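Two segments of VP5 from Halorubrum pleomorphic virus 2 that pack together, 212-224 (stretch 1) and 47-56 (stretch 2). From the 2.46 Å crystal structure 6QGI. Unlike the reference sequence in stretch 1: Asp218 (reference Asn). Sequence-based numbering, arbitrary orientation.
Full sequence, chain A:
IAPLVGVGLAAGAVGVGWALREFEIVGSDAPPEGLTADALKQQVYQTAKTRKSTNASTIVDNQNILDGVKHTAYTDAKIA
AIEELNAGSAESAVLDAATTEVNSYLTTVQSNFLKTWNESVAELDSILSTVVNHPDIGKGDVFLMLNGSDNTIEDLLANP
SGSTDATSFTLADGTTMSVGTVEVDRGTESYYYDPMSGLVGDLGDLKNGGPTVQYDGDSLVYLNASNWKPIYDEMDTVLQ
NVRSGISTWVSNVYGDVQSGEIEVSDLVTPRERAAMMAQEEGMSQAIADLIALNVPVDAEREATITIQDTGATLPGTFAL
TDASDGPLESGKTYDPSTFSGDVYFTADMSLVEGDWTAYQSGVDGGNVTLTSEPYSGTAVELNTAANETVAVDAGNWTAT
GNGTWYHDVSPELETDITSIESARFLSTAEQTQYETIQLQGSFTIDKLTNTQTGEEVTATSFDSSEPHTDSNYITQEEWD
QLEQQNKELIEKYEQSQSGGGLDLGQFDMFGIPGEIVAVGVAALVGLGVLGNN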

ATOM      1  N   THR A 212      20.741  -3.418   3.923  1.00 20.16           N
ATOM      2  CA  THR A 212      20.921  -2.442   2.857  1.00 19.02           C
ATOM      3  C   THR A 212      21.431  -3.201   1.638  1.00 22.29           C
ATOM      4  O   THR A 212      22.547  -3.720   1.652  1.00 20.34           O
ATOM      5  CB  THR A 212      21.825  -1.299   3.327  1.00 23.18           C
ATOM      6  OG1 THR A 212      21.158  -0.595   4.368  1.00 23.86           O
ATOM      7  CG2 THR A 212      22.186  -0.333   2.220  1.00 17.96           C
ATOM      8  N   VAL A 213      20.582  -3.313   0.611  1.00 20.82           N
ATOM      9  CA  VAL A 213      20.940  -4.002  -0.630  1.00 21.71           C
ATOM     10  C   VAL A 213      21.491  -2.968  -1.601  1.00 27.09           C
ATOM     11  O   VAL A 213      20.842  -1.961  -1.865  1.00 26.34           O
ATOM     12  CB  VAL A 213      19.772  -4.815  -1.236  1.00 25.28           C
ATOM     13  CG1 VAL A 213      20.198  -5.505  -2.525  1.00 25.34           C
ATOM     14  CG2 VAL A 213      19.258  -5.844  -0.243  1.00 25.52           C
ATOM     15  N   GLN A 214      22.690  -3.216  -2.114  1.00 25.74           N
ATOM     16  CA  GLN A 214      23.346  -2.314  -3.048  1.00 26.30           C
ATOM     17  C   GLN A 214      23.659  -3.000  -4.379  1.00 29.77           C
ATOM     18  O   GLN A 214      23.967  -4.191  -4.406  1.00 29.51           O
ATOM     19  CB  GLN A 214      24.630  -1.731  -2.422  1.00 28.75           C
ATOM     20  CG  GLN A 214      25.684  -2.765  -1.996  1.00 52.20           C
ATOM     21  CD  GLN A 214      26.921  -2.132  -1.413  1.00 71.90           C
ATOM     22  OE1 GLN A 214      26.882  -1.048  -0.815  1.00 63.36           O
ATOM     23  NE2 GLN A 214      28.051  -2.815  -1.554  1.00 68.89           N
ATOM     24  N   TYR A 215      23.568  -2.230  -5.478  1.00 26.29           N
ATOM     25  CA  TYR A 215      23.902  -2.629  -6.848  1.00 26.20           C
ATOM     26  C   TYR A 215      24.096  -1.391  -7.733  1.00 30.85           C
ATOM     27  O   TYR A 215      23.225  -0.517  -7.790  1.00 30.48           O
ATOM     28  CB  TYR A 215      22.854  -3.582  -7.468  1.00 26.58           C
ATOM     29  CG  TYR A 215      23.043  -3.840  -8.953  1.00 28.14           C
ATOM     30  CD1 TYR A 215      24.064  -4.667  -9.413  1.00 30.45           C
ATOM     31  CD2 TYR A 215      22.203  -3.255  -9.896  1.00 28.63           C
ATOM     32  CE1 TYR A 215      24.260  -4.884 -10.777  1.00 31.56           C
ATOM     33  CE2 TYR A 215      22.384  -3.472 -11.262  1.00 29.78           C
ATOM     34  CZ  TYR A 215      23.415  -4.287 -11.699  1.00 37.24           C
ATOM     35  OH  TYR A 215      23.598  -4.497 -13.044  1.00 38.50           O
ATOM     36  N   ASP A 216      25.241  -1.345  -8.432  1.00 28.27           N
ATOM     37  CA  ASP A 216      25.646  -0.337  -9.422  1.00 28.65           C
ATOM     38  C   ASP A 216      25.522   1.122  -8.911  1.00 31.49           C
ATOM     39  O   ASP A 216      25.083   2.012  -9.649  1.00 30.89           O
ATOM     40  CB  ASP A 216      24.828  -0.544 -10.723  1.00 30.46           C
ATOM     41  CG  ASP A 216      25.414   0.073 -11.979  1.00 38.72           C
ATOM     42  OD1 ASP A 216      26.662   0.117 -12.098  1.00 39.14           O
ATOM     43  OD2 ASP A 216      24.626   0.504 -12.847  1.00 44.04           O
ATOM     44  N   GLY A 217      25.932   1.349  -7.663  1.00 27.69           N
ATOM     45  CA  GLY A 217      25.889   2.669  -7.040  1.00 27.29           C
ATOM     46  C   GLY A 217      24.580   3.024  -6.364  1.00 31.17           C
ATOM     47  O   GLY A 217      24.532   3.972  -5.571  1.00 31.64           O
ATOM     48  N   ASP A 218      23.503   2.282  -6.683  1.00 26.95           N
ATOM     49  CA  ASP A 218      22.171   2.460  -6.094  1.00 25.49           C
ATOM     50  C   ASP A 218      21.980   1.430  -5.007  1.00 28.23           C
ATOM     51  O   ASP A 218      22.425   0.291  -5.139  1.00 27.80           O
ATOM     52  CB  ASP A 218      21.060   2.370  -7.148  1.00 26.93           C
ATOM     53  CG  ASP A 218      21.381   3.123  -8.420  1.00 42.15           C
ATOM     54  OD1 ASP A 218      21.519   4.369  -8.356  1.00 43.45           O
ATOM     55  OD2 ASP A 218      21.522   2.466  -9.477  1.00 49.43           O
ATOM     56  N   SER A 219      21.352   1.843  -3.919  1.00 24.82           N
ATOM     57  CA  SER A 219      21.146   1.014  -2.748  1.00 24.76           C
ATOM     58  C   SER A 219      19.761   1.241  -2.152  1.00 26.23           C
ATOM     59  O   SER A 219      19.118   2.249  -2.458  1.00 25.48           O
ATOM     60  CB  SER A 219      22.228   1.333  -1.718  1.00 31.34           C
ATOM     61  OG  SER A 219      22.066   0.570  -0.536  1.00 48.31           O
ATOM     62  N   LEU A 220      19.294   0.308  -1.306  1.00 21.30           N
ATOM     63  CA  LEU A 220      17.998   0.458  -0.658  1.00 20.47           C
ATOM     64  C   LEU A 220      17.932  -0.298   0.660  1.00 24.31           C
ATOM     65  O   LEU A 220      18.554  -1.349   0.812  1.00 24.24           O
ATOM     66  CB  LEU A 220      16.824   0.041  -1.577  1.00 19.99           C
ATOM     67  CG  LEU A 220      16.748  -1.408  -2.060  1.00 24.55           C
ATOM     68  CD1 LEU A 220      16.029  -2.296  -1.055  1.00 24.44           C
ATOM     69  CD2 LEU A 220      16.016  -1.477  -3.349  1.00 27.14           C
ATOM     70  N   VAL A 221      17.140   0.235   1.596  1.00 20.53           N
ATOM     71  CA  VAL A 221      16.874  -0.380   2.893  1.00 19.93           C
ATOM     72  C   VAL A 221      15.470  -0.966   2.836  1.00 23.04           C
ATOM     73  O   VAL A 221      14.548  -0.338   2.310  1.00 22.11           O
ATOM     74  CB  VAL A 221      17.055   0.590   4.091  1.00 23.04           C
ATOM     75  CG1 VAL A 221      17.008  -0.157   5.421  1.00 22.84           C
ATOM     76  CG2 VAL A 221      18.359   1.351   3.972  1.00 23.29           C
ATOM     77  N   TYR A 222      15.328  -2.183   3.347  1.00 19.72           N
ATOM     78  CA  TYR A 222      14.067  -2.915   3.420  1.00 19.06           C
ATOM     79  C   TYR A 222      14.177  -3.858   4.613  1.00 24.17           C
ATOM     80  O   TYR A 222      15.274  -3.999   5.153  1.00 24.45           O
ATOM     81  CB  TYR A 222      13.767  -3.628   2.080  1.00 19.56           C
ATOM     82  CG  TYR A 222      14.228  -5.064   1.952  1.00 21.66           C
ATOM     83  CD1 TYR A 222      15.580  -5.391   1.983  1.00 24.01           C
ATOM     84  CD2 TYR A 222      13.317  -6.087   1.696  1.00 22.51           C
ATOM     85  CE1 TYR A 222      16.011  -6.708   1.834  1.00 25.71           C
ATOM     86  CE2 TYR A 222      13.738  -7.400   1.514  1.00 23.74           C
ATOM     87  CZ  TYR A 222      15.085  -7.710   1.598  1.00 31.50           C
ATOM     88  OH  TYR A 222      15.496  -9.012   1.459  1.00 33.20           O
ATOM     89  N   LEU A 223      13.063  -4.467   5.049  1.00 21.42           N
ATOM     90  CA  LEU A 223      13.022  -5.347   6.225  1.00 22.04           C
ATOM     91  C   LEU A 223      13.543  -4.600   7.476  1.00 27.38           C
ATOM     92  O   LEU A 223      14.227  -5.188   8.322  1.00 27.59           O
ATOM     93  CB  LEU A 223      13.806  -6.660   5.987  1.00 22.38           C
ATOM     94  CG  LEU A 223      13.193  -7.637   5.002  1.00 26.65           C
ATOM     95  CD1 LEU A 223      14.100  -8.816   4.767  1.00 27.64           C
ATOM     96  CD2 LEU A 223      11.895  -8.134   5.501  1.00 28.21           C
ATOM     97  N   ASN A 224      13.231  -3.288   7.558  1.00 24.03           N
ATOM     98  CA  ASN A 224      13.621  -2.412   8.657  1.00 24.21           C
ATOM     99  C   ASN A 224      12.576  -2.535   9.755  1.00 28.02           C
ATOM    100  O   ASN A 224      11.483  -1.985   9.620  1.00 28.29           O
ATOM    101  CB  ASN A 224      13.779  -0.959   8.160  1.00 24.66           C
ATOM    102  CG  ASN A 224      14.313   0.046   9.172  1.00 42.91           C
ATOM    103  OD1 ASN A 224      14.653  -0.270  10.317  1.00 30.87           O
ATOM    104  ND2 ASN A 224      14.400   1.300   8.758  1.00 37.20           N
TER
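Stretch 2 (47-56) TAKTRKSTNA

Stretch 2 is helical throughout, from Thr47 to Ala56, and the helix extends beyond both ends of the stretch. Stretch 1 is a β-hairpin followed by a short loop. Its strands, 212-215 and 218-221, are joined by a type I' turn from Tyr215 to Asp218. Val213 and Leu220 pair through both of their backbone hydrogen bonds, Val213 N to Leu220 O and Leu220 N to Val213 O, each 2.8 Å.

The helix runs in the same general direction as strand 218-221. The two axes cross at 40° and come within 9.1 Å of each other. The backbones are closer in the loop after the strand. Leu220 CA lies 7.2 Å from Lys49 CA, while Tyr222 CA lies 5.4 Å from Lys52 CA.

Ala48 is central to the contact. Its small side chain points toward stretch 1 and meets three residues. Ala48 CB is 3.7 Å from Val213 CG2 and 3.9 Å from Leu220 CD1. Ala48 CB also lies over one face of the Tyr222 ring, 3.9 Å from the ring centroid and 16° off the ring normal, a CH-pi contact. Arg51 packs at the edge of the same ring, with Arg51 CG 3.7 Å from Tyr222 CE2. The end of the arginine leads away and is hydrogen-bonded elsewhere in the structure.

Leu220 also reaches Lys49, with Leu220 CD2 3.6 Å from Lys49 CB. The aliphatic chain of Lys52 runs past Tyr222 CB and Val221 O, where the strand gives way to the loop. Lys52 CB is 3.7 Å from Tyr222 CB, and Lys52 CE is 3.4 Å from Val221 O. Further along the helix, Asn55 ND2 lies 4.5 Å from Leu223 CD2, a loose contact.

No hydrogen bond links the two stretches. They meet through packing, and together they bury 367 Å².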

ATOM      1  N   THR A  47      14.886  -8.107  -6.363  1.00 21.46           N
ATOM      2  CA  THR A  47      14.087  -8.897  -5.419  1.00 21.07           C
ATOM      3  C   THR A  47      13.797  -8.068  -4.146  1.00 25.24           C
ATOM      4  O   THR A  47      12.667  -8.095  -3.644  1.00 24.92           O
ATOM      5  CB  THR A  47      14.790 -10.233  -5.105  1.00 26.55           C
ATOM      6  OG1 THR A  47      14.891 -11.004  -6.310  1.00 23.95           O
ATOM      7  CG2 THR A  47      14.059 -11.051  -4.062  1.00 23.90           C
ATOM      8  N   ALA A  48      14.805  -7.322  -3.646  1.00 21.43           N
ATOM      9  CA  ALA A  48      14.661  -6.485  -2.453  1.00 20.87           C
ATOM     10  C   ALA A  48      13.829  -5.231  -2.733  1.00 24.13           C
ATOM     11  O   ALA A  48      13.123  -4.776  -1.840  1.00 23.53           O
ATOM     12  CB  ALA A  48      16.024  -6.095  -1.920  1.00 22.00           C
ATOM     13  N   LYS A  49      13.922  -4.671  -3.960  1.00 20.82           N
ATOM     14  CA  LYS A  49      13.191  -3.473  -4.392  1.00 20.03           C
ATOM     15  C   LYS A  49      11.715  -3.784  -4.522  1.00 24.50           C
ATOM     16  O   LYS A  49      10.886  -2.968  -4.118  1.00 24.96           O
ATOM     17  CB  LYS A  49      13.751  -2.945  -5.728  1.00 22.11           C
ATOM     18  CG  LYS A  49      13.252  -1.563  -6.122  1.00 29.93           C
ATOM     19  CD  LYS A  49      13.719  -1.193  -7.518  1.00 36.39           C
ATOM     20  CE  LYS A  49      13.548   0.279  -7.785  1.00 45.95           C
ATOM     21  NZ  LYS A  49      14.778   0.874  -8.366  1.00 53.48           N
ATOM     22  N   THR A  50      11.386  -4.961  -5.089  1.00 21.30           N
ATOM     23  CA  THR A  50      10.013  -5.421  -5.276  1.00 20.92           C
ATOM     24  C   THR A  50       9.420  -5.785  -3.922  1.00 25.26           C
ATOM     25  O   THR A  50       8.264  -5.451  -3.673  1.00 25.85           O
ATOM     26  CB  THR A  50       9.966  -6.577  -6.280  1.00 26.53           C
ATOM     27  OG1 THR A  50      10.683  -6.188  -7.450  1.00 23.23           O
ATOM     28  CG2 THR A  50       8.543  -6.960  -6.666  1.00 25.21           C
ATOM     29  N   ARG A  51      10.208  -6.433  -3.037  1.00 21.81           N
ATOM     30  CA  ARG A  51       9.746  -6.793  -1.694  1.00 21.52           C
ATOM     31  C   ARG A  51       9.431  -5.541  -0.887  1.00 25.88           C
ATOM     32  O   ARG A  51       8.385  -5.501  -0.246  1.00 26.24           O
ATOM     33  CB  ARG A  51      10.768  -7.677  -0.951  1.00 21.25           C
ATOM     34  CG  ARG A  51      10.279  -8.224   0.412  1.00 25.13           C
ATOM     35  CD  ARG A  51       8.966  -9.001   0.347  1.00 18.52           C
ATOM     36  NE  ARG A  51       9.089 -10.212  -0.461  1.00 20.41           N
ATOM     37  CZ  ARG A  51       8.074 -11.000  -0.799  1.00 30.67           C
ATOM     38  NH1 ARG A  51       6.844 -10.714  -0.401  1.00 14.19           N
ATOM     39  NH2 ARG A  51       8.285 -12.075  -1.546  1.00 22.43           N
ATOM     40  N   LYS A  52      10.315  -4.518  -0.938  1.00 22.48           N
ATOM     41  CA  LYS A  52      10.145  -3.239  -0.243  1.00 22.19           C
ATOM     42  C   LYS A  52       8.891  -2.526  -0.738  1.00 25.77           C
ATOM     43  O   LYS A  52       8.168  -1.945   0.065  1.00 25.16           O
ATOM     44  CB  LYS A  52      11.378  -2.343  -0.450  1.00 24.93           C
ATOM     45  CG  LYS A  52      11.405  -1.111   0.445  1.00 36.12           C
ATOM     46  CD  LYS A  52      12.017   0.070  -0.284  1.00 44.85           C
ATOM     47  CE  LYS A  52      12.121   1.298   0.583  1.00 53.47           C
ATOM     48  NZ  LYS A  52      10.796   1.914   0.873  1.00 64.21           N
ATOM     49  N   SER A  53       8.636  -2.586  -2.055  1.00 23.03           N
ATOM     50  CA  SER A  53       7.476  -1.974  -2.688  1.00 23.01           C
ATOM     51  C   SER A  53       6.180  -2.679  -2.279  1.00 27.91           C
ATOM     52  O   SER A  53       5.252  -1.984  -1.896  1.00 28.59           O
ATOM     53  CB  SER A  53       7.622  -1.963  -4.205  1.00 26.20           C
ATOM     54  OG  SER A  53       6.667  -1.077  -4.765  1.00 33.94           O
ATOM     55  N   THR A  54       6.122  -4.034  -2.318  1.00 24.60           N
ATOM     56  CA  THR A  54       4.923  -4.799  -1.936  1.00 24.60           C
ATOM     57  C   THR A  54       4.665  -4.720  -0.418  1.00 27.72           C
ATOM     58  O   THR A  54       3.502  -4.751  -0.010  1.00 27.99           O
ATOM     59  CB  THR A  54       4.980  -6.266  -2.411  1.00 37.17           C
ATOM     60  OG1 THR A  54       6.076  -6.943  -1.801  1.00 40.78           O
ATOM     61  CG2 THR A  54       5.039  -6.400  -3.933  1.00 35.77           C
ATOM     62  N   ASN A  55       5.728  -4.605   0.414  1.00 23.02           N
ATOM     63  CA  ASN A  55       5.571  -4.458   1.871  1.00 22.12           C
ATOM     64  C   ASN A  55       5.061  -3.064   2.205  1.00 25.36           C
ATOM     65  O   ASN A  55       4.313  -2.902   3.171  1.00 24.60           O
ATOM     66  CB  ASN A  55       6.879  -4.736   2.615  1.00 19.17           C
ATOM     67  CG  ASN A  55       7.296  -6.182   2.660  1.00 28.46           C
ATOM     68  OD1 ASN A  55       6.560  -7.091   2.281  1.00 23.26           O
ATOM     69  ND2 ASN A  55       8.504  -6.427   3.130  1.00 20.63           N
ATOM     70  N   ALA A  56       5.473  -2.058   1.399  1.00 22.06           N
ATOM     71  CA  ALA A  56       5.050  -0.665   1.541  1.00 21.88           C
ATOM     72  C   ALA A  56       3.622  -0.496   1.034  1.00 25.47           C
ATOM     73  O   ALA A  56       2.811   0.146   1.701  1.00 25.05           O
ATOM     74  CB  ALA A  56       5.992   0.253   0.780  1.00 22.56           C
TER